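Glucose 1-dehydrogenase (Haloferax mediterranei, PDB 2VWP) catalyses the zinc-dependent oxidation of D-glucose and several other aldoses, using NADP(+) in preference to NAD(+) as electron acceptor. Local coordinates at residues 177-182 with 244-249; 205-210 with 226-231. All coordinates share one frame; numbering follows the deposited sequence.

Contact 1 (177-182 with 244-249); sequences FVLGNG and DFIYEA. With NDP (NADPH dihydro-nicotinamide-adenine-dinucleotide phosphate), chain B.
Leu179 packs obliquely against Ile246, two residues before its bridge partner Glu248 on the neighbouring strand and on the same face; strands 177-179 and 245-248 run parallel, their short axes 4.8 Å apart. Leu179 CG, set anti to its own carbonyl carbon (chi1 -42°), lies 3.8 Å from Ile246 CG2, and CD1 lies 4.1 Å from Glu248 CB, where the leucine and glutamate side chains cross at about a right angle. The other methyl, CD2, sits 3.4 Å above the centre of the Phe177 ring. Cut back to an alanine here, the side chain would no longer fill the space between the Phe177 ring and Ile246 CG2, and the ring is likely to be freer to turn. Four backbone hydrogen bonds alternate along the pair, the straightest from Leu179 N to Tyr247 O (N-H...O angle 169°). On the face bearing Val178 and Tyr247 the fit is slacker: Val178 CG1 comes no closer than 4.4 Å to Tyr247 CD1, and helices 149-165 and 183-194 cover this side. The pair forms the centre of a Rossmann fold, where strand 175-179 runs into the glycine-rich turn of a GxGxxG pattern before helix 183-194. Beyond Gly180 the strands part and direct packing gives way to cofactor and water. A CB on Gly182 would clash with O1N of NADPH, while Asn181 OD1 accepts a hydrogen bond from the ribose O3B of NADPH at 2.8 Å. One water accepts a hydrogen bond from Gly182 N and lies 2.9 Å from Ala249 O, bridging the two loops that follow the strands beside the pyrophosphate.

Contact 2 (205-210 with 226-231); sequences LGRRDR and VDSRQT. With NDP (NADPH dihydro-nicotinamide-adenine-dinucleotide phosphate), chain B.
Arg229 reaches across to the chain beyond strand 201-206 with its guanidinium between two carboxylates, while Arg207 O lies over one face, 3.4 Å above the plane. Arg229 NE and NH2 grip Asp227 side-on, one nitrogen to each oxygen, with NE meeting the syn lone pair of OD1 at 169°. From the loop after strand 201-206, Asp209 OD1 takes Arg229 NH2 at 2.8 Å, from above the carboxylate plane. Asp227 OD1 also accepts the backbone N of Arg229, closing an Asx turn where strand 224-227 ends. Earlier along the strands, Gly206 N bonds to Val226 O and Ser228 N to Gly206 O, and Leu205 CD1 rests 3.7 Å from Val226 CG1. Arg207 CG sits between the backbone N and carbonyl carbon (chi1 53°), and the chain, extended to NE, lays its guanidinium over the adenine, CZ 3.4 Å from N7A of NADPH; NE and NH2 both hold phosphate oxygen O2X. Arg208 donates NE to O3X and NH2 to O1X, its NH1 pairing with Asp212. Ser228 OG donates to adenine N1A at 2.7 Å. Arg207 and Arg208 give the 2'-phosphate four hydrogen bonds that NAD(+), lacking this group, could not form, consistent with the preference for NADP(+).

Contacts 1 and 2 lie in one six-stranded parallel sheet, their centres 13 Å apart and on the same side of the chain's centre. Across it the strands run 224-227, 201-206, 175-179, 243-248, 267-271, 297-300: contact 2 joins the edge strand 224-227 to its neighbour, contact 1 the two central strands. Strands 201-206 and 175-179 are neighbours: Val178 O lies 2.8 Å from Leu205 N and Gly180 N 2.9 Å from Leu205 O, both probable hydrogen bonds. Along the chain, contact 2 is nested within the loop closed by contact 1. The C-terminal ends of these strands form much of the NADPH site, contact 1 meeting the adenosine ribose and pyrophosphate, contact 2 the adenine and 2'-phosphate.

Contact 1 (177-182 with 244-249)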
loop_
_atom_site.group_PDB
_atom_site.type_symbol
_atom_site.label_atom_id
_atom_site.label_comp_id
_atom_site.label_asym_id
_atom_site.label_seq_id
_atom_site.Cartn_x
_atom_site.Cartn_y
_atom_site.Cartn_z
ATOM N N PHE A 177 -7.777 -12.442 7.387
ATOM C CA PHE A 177 -7.107 -12.797 8.624
ATOM C C PHE A 177 -6.995 -11.539 9.488
ATOM O O PHE A 177 -6.283 -10.589 9.135
ATOM C CB PHE A 177 -5.728 -13.372 8.254
ATOM C CG PHE A 177 -4.928 -13.936 9.416
ATOM C CD1 PHE A 177 -5.537 -14.318 10.625
ATOM C CD2 PHE A 177 -3.555 -14.145 9.261
ATOM C CE1 PHE A 177 -4.791 -14.863 11.669
ATOM C CE2 PHE A 177 -2.781 -14.684 10.319
ATOM C CZ PHE A 177 -3.408 -15.050 11.514
ATOM N N VAL A 178 -7.723 -11.515 10.601
ATOM C CA VAL A 178 -7.599 -10.424 11.570
ATOM C C VAL A 178 -6.550 -10.780 12.622
ATOM O O VAL A 178 -6.639 -11.808 13.284
ATOM C CB VAL A 178 -8.933 -10.100 12.290
ATOM C CG1 VAL A 178 -8.717 -8.989 13.339
ATOM C CG2 VAL A 178 -10.018 -9.694 11.293
ATOM N N LEU A 179 -5.564 -9.913 12.798
ATOM C CA LEU A 179 -4.589 -10.123 13.828
ATOM C C LEU A 179 -5.044 -9.333 15.037
ATOM O O LEU A 179 -5.083 -8.102 14.995
ATOM C CB LEU A 179 -3.194 -9.670 13.364
ATOM C CG LEU A 179 -2.754 -10.018 11.946
ATOM C CD1 LEU A 179 -1.318 -9.552 11.697
ATOM C CD2 LEU A 179 -2.868 -11.499 11.694
ATOM N N GLY A 180 -5.412 -10.026 16.118
ATOM C CA GLY A 180 -5.890 -9.311 17.312
ATOM C C GLY A 180 -7.316 -9.661 17.677
ATOM O O GLY A 180 -8.203 -9.693 16.807
ATOM N N ASN A 181 -7.535 -9.882 18.974
ATOM C CA ASN A 181 -8.840 -10.274 19.513
ATOM C C ASN A 181 -9.338 -9.266 20.553
ATOM O O ASN A 181 -10.100 -9.610 21.454
ATOM C CB ASN A 181 -8.768 -11.689 20.121
ATOM C CG ASN A 181 -7.711 -11.797 21.237
ATOM O OD1 ASN A 181 -6.641 -11.189 21.162
ATOM N ND2 ASN A 181 -8.029 -12.550 22.285
ATOM N N GLY A 182 -8.894 -8.017 20.426
ATOM C CA GLY A 182 -9.467 -6.910 21.197
ATOM C C GLY A 182 -10.793 -6.542 20.527
ATOM O O GLY A 182 -11.169 -7.158 19.541
ATOM N N ASP A 244 -5.543 -13.386 1.470
ATOM C CA ASP A 244 -5.707 -12.267 0.532
ATOM C C ASP A 244 -5.748 -10.921 1.234
ATOM O O ASP A 244 -5.200 -9.924 0.725
ATOM C CB ASP A 244 -6.975 -12.419 -0.307
ATOM C CG ASP A 244 -6.974 -13.681 -1.155
ATOM O OD1 ASP A 244 -6.086 -13.808 -2.024
ATOM O OD2 ASP A 244 -7.890 -14.519 -0.980
ATOM N N PHE A 245 -6.400 -10.902 2.397
ATOM C CA PHE A 245 -6.485 -9.706 3.227
ATOM C C PHE A 245 -6.064 -9.973 4.664
ATOM O O PHE A 245 -6.491 -10.963 5.287
ATOM C CB PHE A 245 -7.900 -9.098 3.180
ATOM C CG PHE A 245 -8.029 -7.819 3.962
ATOM C CD1 PHE A 245 -7.297 -6.687 3.600
ATOM C CD2 PHE A 245 -8.860 -7.749 5.078
ATOM C CE1 PHE A 245 -7.392 -5.518 4.339
ATOM C CE2 PHE A 245 -8.959 -6.581 5.819
ATOM C CZ PHE A 245 -8.228 -5.464 5.454
ATOM N N ILE A 246 -5.218 -9.081 5.177
ATOM C CA ILE A 246 -4.796 -9.101 6.565
ATOM C C ILE A 246 -5.103 -7.748 7.191
ATOM O O ILE A 246 -4.767 -6.697 6.639
ATOM C CB ILE A 246 -3.287 -9.433 6.740
ATOM C CG1 ILE A 246 -2.988 -10.886 6.331
ATOM C CG2 ILE A 246 -2.866 -9.222 8.189
ATOM C CD1 ILE A 246 -1.497 -11.241 6.319
ATOM N N TYR A 247 -5.775 -7.786 8.337
ATOM C CA TYR A 247 -6.067 -6.586 9.101
ATOM C C TYR A 247 -5.340 -6.697 10.415
ATOM O O TYR A 247 -5.697 -7.524 11.253
ATOM C CB TYR A 247 -7.575 -6.494 9.315
ATOM C CG TYR A 247 -8.083 -5.243 9.995
ATOM C CD1 TYR A 247 -7.989 -5.089 11.380
ATOM C CD2 TYR A 247 -8.727 -4.236 9.260
ATOM C CE1 TYR A 247 -8.491 -3.957 12.013
ATOM C CE2 TYR A 247 -9.245 -3.108 9.899
ATOM C CZ TYR A 247 -9.119 -2.977 11.263
ATOM O OH TYR A 247 -9.631 -1.868 11.902
ATOM N N GLU A 248 -4.328 -5.849 10.603
ATOM C CA GLU A 248 -3.511 -5.881 11.800
ATOM C C GLU A 248 -4.061 -4.974 12.902
ATOM O O GLU A 248 -4.183 -3.758 12.725
ATOM C CB GLU A 248 -2.050 -5.556 11.461
ATOM C CG GLU A 248 -1.121 -5.518 12.676
ATOM C CD GLU A 248 -1.153 -4.211 13.406
ATOM O OE1 GLU A 248 -1.104 -3.153 12.749
ATOM O OE2 GLU A 248 -1.190 -4.221 14.651
ATOM N N ALA A 249 -4.388 -5.585 14.044
ATOM C CA ALA A 249 -4.918 -4.870 15.213
ATOM C C ALA A 249 -4.317 -5.426 16.518
ATOM O O ALA A 249 -5.037 -5.627 17.515
ATOM C CB ALA A 249 -6.458 -4.955 15.242
HETATM P PA NDP B . -6.178 -4.454 22.316
HETATM O O1A NDP B . -7.287 -4.659 23.281
HETATM O O2A NDP B . -4.848 -4.323 22.991
HETATM O O5B NDP B . -6.144 -5.677 21.278
HETATM C C5B NDP B . -4.919 -6.227 20.881
HETATM C C4B NDP B . -5.071 -7.727 20.984
HETATM O O4B NDP B . -3.986 -8.292 20.298
HETATM C C3B NDP B . -5.036 -8.221 22.433
HETATM O O3B NDP B . -6.228 -8.935 22.740
HETATM C C2B NDP B . -3.781 -9.079 22.493
HETATM O O2B NDP B . -3.970 -10.314 23.143
HETATM C C1B NDP B . -3.506 -9.380 21.028
HETATM N N9A NDP B . -2.078 -9.586 20.769
HETATM C C8A NDP B . -1.017 -8.736 21.007
HETATM N N7A NDP B . 0.117 -9.370 20.605
HETATM C C5A NDP B . -0.222 -10.603 20.132
HETATM C C6A NDP B . 0.508 -11.668 19.604
HETATM N N6A NDP B . 1.849 -11.667 19.613
HETATM N N1A NDP B . -0.173 -12.806 19.205
HETATM C C2A NDP B . -1.540 -12.913 19.320
HETATM N N3A NDP B . -2.251 -11.865 19.829
HETATM C C4A NDP B . -1.604 -10.741 20.230
HETATM O O3 NDP B . -6.535 -3.138 21.420
HETATM P PN NDP B . -7.743 -2.918 20.331
HETATM O O1N NDP B . -8.238 -4.176 19.723
HETATM O O2N NDP B . -8.769 -1.991 20.878
HETATM O O5D NDP B . -6.813 -2.144 19.248
HETATM C C5D NDP B . -5.823 -2.872 18.527
HETATM C C4D NDP B . -4.592 -2.044 18.127
HETATM O O4D NDP B . -4.990 -1.051 17.198
HETATM C C3D NDP B . -3.869 -1.334 19.276
HETATM O O3D NDP B . -2.469 -1.296 19.041
HETATM C C2D NDP B . -4.392 0.084 19.197
HETATM O O2D NDP B . -3.432 1.027 19.611
HETATM C C1D NDP B . -4.663 0.231 17.703
HETATM N N1N NDP B . -5.756 1.149 17.393
HETATM C C2N NDP B . -5.582 1.913 16.279
HETATM C C3N NDP B . -6.588 2.702 15.742
HETATM C C7N NDP B . -6.288 3.511 14.499
HETATM O O7N NDP B . -7.206 4.493 14.124
HETATM N N7N NDP B . -5.174 3.280 13.782
HETATM C C4N NDP B . -7.955 2.764 16.409
HETATM C C5N NDP B . -8.034 1.870 17.628
HETATM C C6N NDP B . -6.950 1.107 18.064
HETATM P P2B NDP B . -3.766 -10.507 24.729
HETATM O O1X NDP B . -4.755 -9.660 25.494
HETATM O O2X NDP B . -2.384 -10.037 25.137
HETATM O O3X NDP B . -3.994 -11.999 24.893
HETATM O O HOH W 1 -7.703 -6.149 18.425
#

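Contact 2 (205-210 with 226-231)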
loop_
_atom_site.group_PDB
_atom_site.type_symbol
_atom_site.label_atom_id
_atom_site.label_comp_id
_atom_site.label_asym_id
_atom_site.label_seq_id
_atom_site.Cartn_x
_atom_site.Cartn_y
_atom_site.Cartn_z
ATOM N N LEU A 205 -6.311 -13.992 14.929
ATOM C CA LEU A 205 -5.160 -14.322 15.748
ATOM C C LEU A 205 -5.294 -13.795 17.165
ATOM O O LEU A 205 -5.655 -12.636 17.381
ATOM C CB LEU A 205 -3.875 -13.756 15.102
ATOM C CG LEU A 205 -2.548 -14.173 15.756
ATOM C CD1 LEU A 205 -2.034 -15.419 15.062
ATOM C CD2 LEU A 205 -1.508 -13.046 15.712
ATOM N N GLY A 206 -5.017 -14.664 18.133
ATOM C CA GLY A 206 -4.998 -14.289 19.533
ATOM C C GLY A 206 -3.985 -15.175 20.241
ATOM O O GLY A 206 -3.236 -15.920 19.591
ATOM N N ARG A 207 -3.959 -15.100 21.566
ATOM C CA ARG A 207 -3.071 -15.957 22.356
ATOM C C ARG A 207 -3.703 -16.319 23.715
ATOM O O ARG A 207 -3.076 -16.208 24.756
ATOM C CB ARG A 207 -1.698 -15.300 22.516
ATOM C CG ARG A 207 -1.758 -13.904 23.049
ATOM C CD ARG A 207 -0.419 -13.232 22.976
ATOM N NE ARG A 207 -0.502 -11.884 23.543
ATOM C CZ ARG A 207 0.511 -11.025 23.573
ATOM N NH1 ARG A 207 1.688 -11.383 23.075
ATOM N NH2 ARG A 207 0.349 -9.819 24.105
ATOM N N ARG A 208 -4.960 -16.759 23.673
ATOM C CA ARG A 208 -5.712 -17.062 24.889
ATOM C C ARG A 208 -5.820 -18.559 25.064
ATOM O O ARG A 208 -5.781 -19.310 24.085
ATOM C CB ARG A 208 -7.128 -16.470 24.805
ATOM C CG ARG A 208 -7.146 -14.964 24.564
ATOM C CD ARG A 208 -6.711 -14.232 25.804
ATOM N NE ARG A 208 -6.749 -12.784 25.649
ATOM C CZ ARG A 208 -7.826 -12.015 25.837
ATOM N NH1 ARG A 208 -9.013 -12.550 26.143
ATOM N NH2 ARG A 208 -7.716 -10.694 25.679
ATOM N N ASP A 209 -5.961 -18.982 26.318
ATOM C CA ASP A 209 -6.356 -20.347 26.634
ATOM C C ASP A 209 -7.865 -20.406 26.802
ATOM O O ASP A 209 -8.477 -19.478 27.357
ATOM C CB ASP A 209 -5.698 -20.813 27.937
ATOM C CG ASP A 209 -4.183 -20.742 27.880
ATOM O OD1 ASP A 209 -3.608 -21.247 26.896
ATOM O OD2 ASP A 209 -3.582 -20.163 28.806
ATOM N N ARG A 210 -8.453 -21.513 26.351
ATOM C CA ARG A 210 -9.852 -21.805 26.622
ATOM C C ARG A 210 -10.010 -22.108 28.118
ATOM O O ARG A 210 -9.057 -22.603 28.753
ATOM C CB ARG A 210 -10.317 -22.984 25.767
ATOM C CG ARG A 210 -10.106 -22.781 24.269
ATOM C CD ARG A 210 -10.432 -24.052 23.486
ATOM N NE ARG A 210 -10.112 -23.874 22.082
ATOM C CZ ARG A 210 -10.999 -23.635 21.125
ATOM N NH1 ARG A 210 -12.304 -23.581 21.404
ATOM N NH2 ARG A 210 -10.574 -23.461 19.878
ATOM N N VAL A 226 -6.638 -18.643 15.625
ATOM C CA VAL A 226 -5.228 -18.955 15.436
ATOM C C VAL A 226 -4.473 -18.480 16.666
ATOM O O VAL A 226 -4.306 -17.274 16.884
ATOM C CB VAL A 226 -4.632 -18.348 14.121
ATOM C CG1 VAL A 226 -3.165 -18.780 13.940
ATOM C CG2 VAL A 226 -5.424 -18.781 12.926
ATOM N N ASP A 227 -4.072 -19.442 17.498
ATOM C CA ASP A 227 -3.301 -19.171 18.698
ATOM C C ASP A 227 -1.870 -18.953 18.252
ATOM O O ASP A 227 -1.213 -19.883 17.766
ATOM C CB ASP A 227 -3.385 -20.359 19.668
ATOM C CG ASP A 227 -2.726 -20.079 21.017
ATOM O OD1 ASP A 227 -1.875 -19.171 21.129
ATOM O OD2 ASP A 227 -3.074 -20.775 21.992
ATOM N N SER A 228 -1.389 -17.721 18.403
ATOM C CA SER A 228 -0.056 -17.363 17.927
ATOM C C SER A 228 1.069 -18.145 18.631
ATOM O O SER A 228 2.159 -18.293 18.079
ATOM C CB SER A 228 0.173 -15.860 18.042
ATOM O OG SER A 228 0.248 -15.457 19.399
ATOM N N ARG A 229 0.809 -18.627 19.847
ATOM C CA ARG A 229 1.776 -19.472 20.550
ATOM C C ARG A 229 1.966 -20.826 19.834
ATOM O O ARG A 229 3.018 -21.465 19.971
ATOM C CB ARG A 229 1.377 -19.658 22.019
ATOM C CG ARG A 229 1.385 -18.364 22.827
ATOM C CD ARG A 229 0.575 -18.483 24.127
ATOM N NE ARG A 229 -0.770 -19.025 23.905
ATOM C CZ ARG A 229 -1.635 -19.344 24.869
ATOM N NH1 ARG A 229 -1.318 -19.176 26.151
ATOM N NH2 ARG A 229 -2.829 -19.837 24.545
ATOM N N GLN A 230 0.961 -21.228 19.052
ATOM C CA GLN A 230 0.989 -22.460 18.262
ATOM C C GLN A 230 1.386 -22.222 16.812
ATOM O O GLN A 230 2.291 -22.891 16.286
ATOM C CB GLN A 230 -0.389 -23.130 18.259
ATOM C CG GLN A 230 -0.888 -23.550 19.621
ATOM C CD GLN A 230 0.022 -24.559 20.279
ATOM O OE1 GLN A 230 0.292 -25.631 19.718
ATOM N NE2 GLN A 230 0.514 -24.220 21.476
ATOM N N THR A 231 0.661 -21.312 16.156
ATOM C CA THR A 231 0.860 -21.009 14.754
ATOM C C THR A 231 1.105 -19.501 14.615
ATOM O O THR A 231 0.145 -18.720 14.571
ATOM C CB THR A 231 -0.372 -21.412 13.905
ATOM O OG1 THR A 231 -0.738 -22.768 14.179
ATOM C CG2 THR A 231 -0.110 -21.245 12.401
HETATM P PA NDP B . -6.178 -4.454 22.316
HETATM O O1A NDP B . -7.287 -4.659 23.281
HETATM O O2A NDP B . -4.848 -4.323 22.991
HETATM O O5B NDP B . -6.144 -5.677 21.278
HETATM C C5B NDP B . -4.919 -6.227 20.881
HETATM C C4B NDP B . -5.071 -7.727 20.984
HETATM O O4B NDP B . -3.986 -8.292 20.298
HETATM C C3B NDP B . -5.036 -8.221 22.433
HETATM O O3B NDP B . -6.228 -8.935 22.740
HETATM C C2B NDP B . -3.781 -9.079 22.493
HETATM O O2B NDP B . -3.970 -10.314 23.143
HETATM C C1B NDP B . -3.506 -9.380 21.028
HETATM N N9A NDP B . -2.078 -9.586 20.769
HETATM C C8A NDP B . -1.017 -8.736 21.007
HETATM N N7A NDP B . 0.117 -9.370 20.605
HETATM C C5A NDP B . -0.222 -10.603 20.132
HETATM C C6A NDP B . 0.508 -11.668 19.604
HETATM N N6A NDP B . 1.849 -11.667 19.613
HETATM N N1A NDP B . -0.173 -12.806 19.205
HETATM C C2A NDP B . -1.540 -12.913 19.320
HETATM N N3A NDP B . -2.251 -11.865 19.829
HETATM C C4A NDP B . -1.604 -10.741 20.230
HETATM O O3 NDP B . -6.535 -3.138 21.420
HETATM P PN NDP B . -7.743 -2.918 20.331
HETATM O O1N NDP B . -8.238 -4.176 19.723
HETATM O O2N NDP B . -8.769 -1.991 20.878
HETATM O O5D NDP B . -6.813 -2.144 19.248
HETATM C C5D NDP B . -5.823 -2.872 18.527
HETATM C C4D NDP B . -4.592 -2.044 18.127
HETATM O O4D NDP B . -4.990 -1.051 17.198
HETATM C C3D NDP B . -3.869 -1.334 19.276
HETATM O O3D NDP B . -2.469 -1.296 19.041
HETATM C C2D NDP B . -4.392 0.084 19.197
HETATM O O2D NDP B . -3.432 1.027 19.611
HETATM C C1D NDP B . -4.663 0.231 17.703
HETATM N N1N NDP B . -5.756 1.149 17.393
HETATM C C2N NDP B . -5.582 1.913 16.279
HETATM C C3N NDP B . -6.588 2.702 15.742
HETATM C C7N NDP B . -6.288 3.511 14.499
HETATM O O7N NDP B . -7.206 4.493 14.124
HETATM N N7N NDP B . -5.174 3.280 13.782
HETATM C C4N NDP B . -7.955 2.764 16.409
HETATM C C5N NDP B . -8.034 1.870 17.628
HETATM C C6N NDP B . -6.950 1.107 18.064
HETATM P P2B NDP B . -3.766 -10.507 24.729
HETATM O O1X NDP B . -4.755 -9.660 25.494
HETATM O O2X NDP B . -2.384 -10.037 25.137
HETATM O O3X NDP B . -3.994 -11.999 24.893
#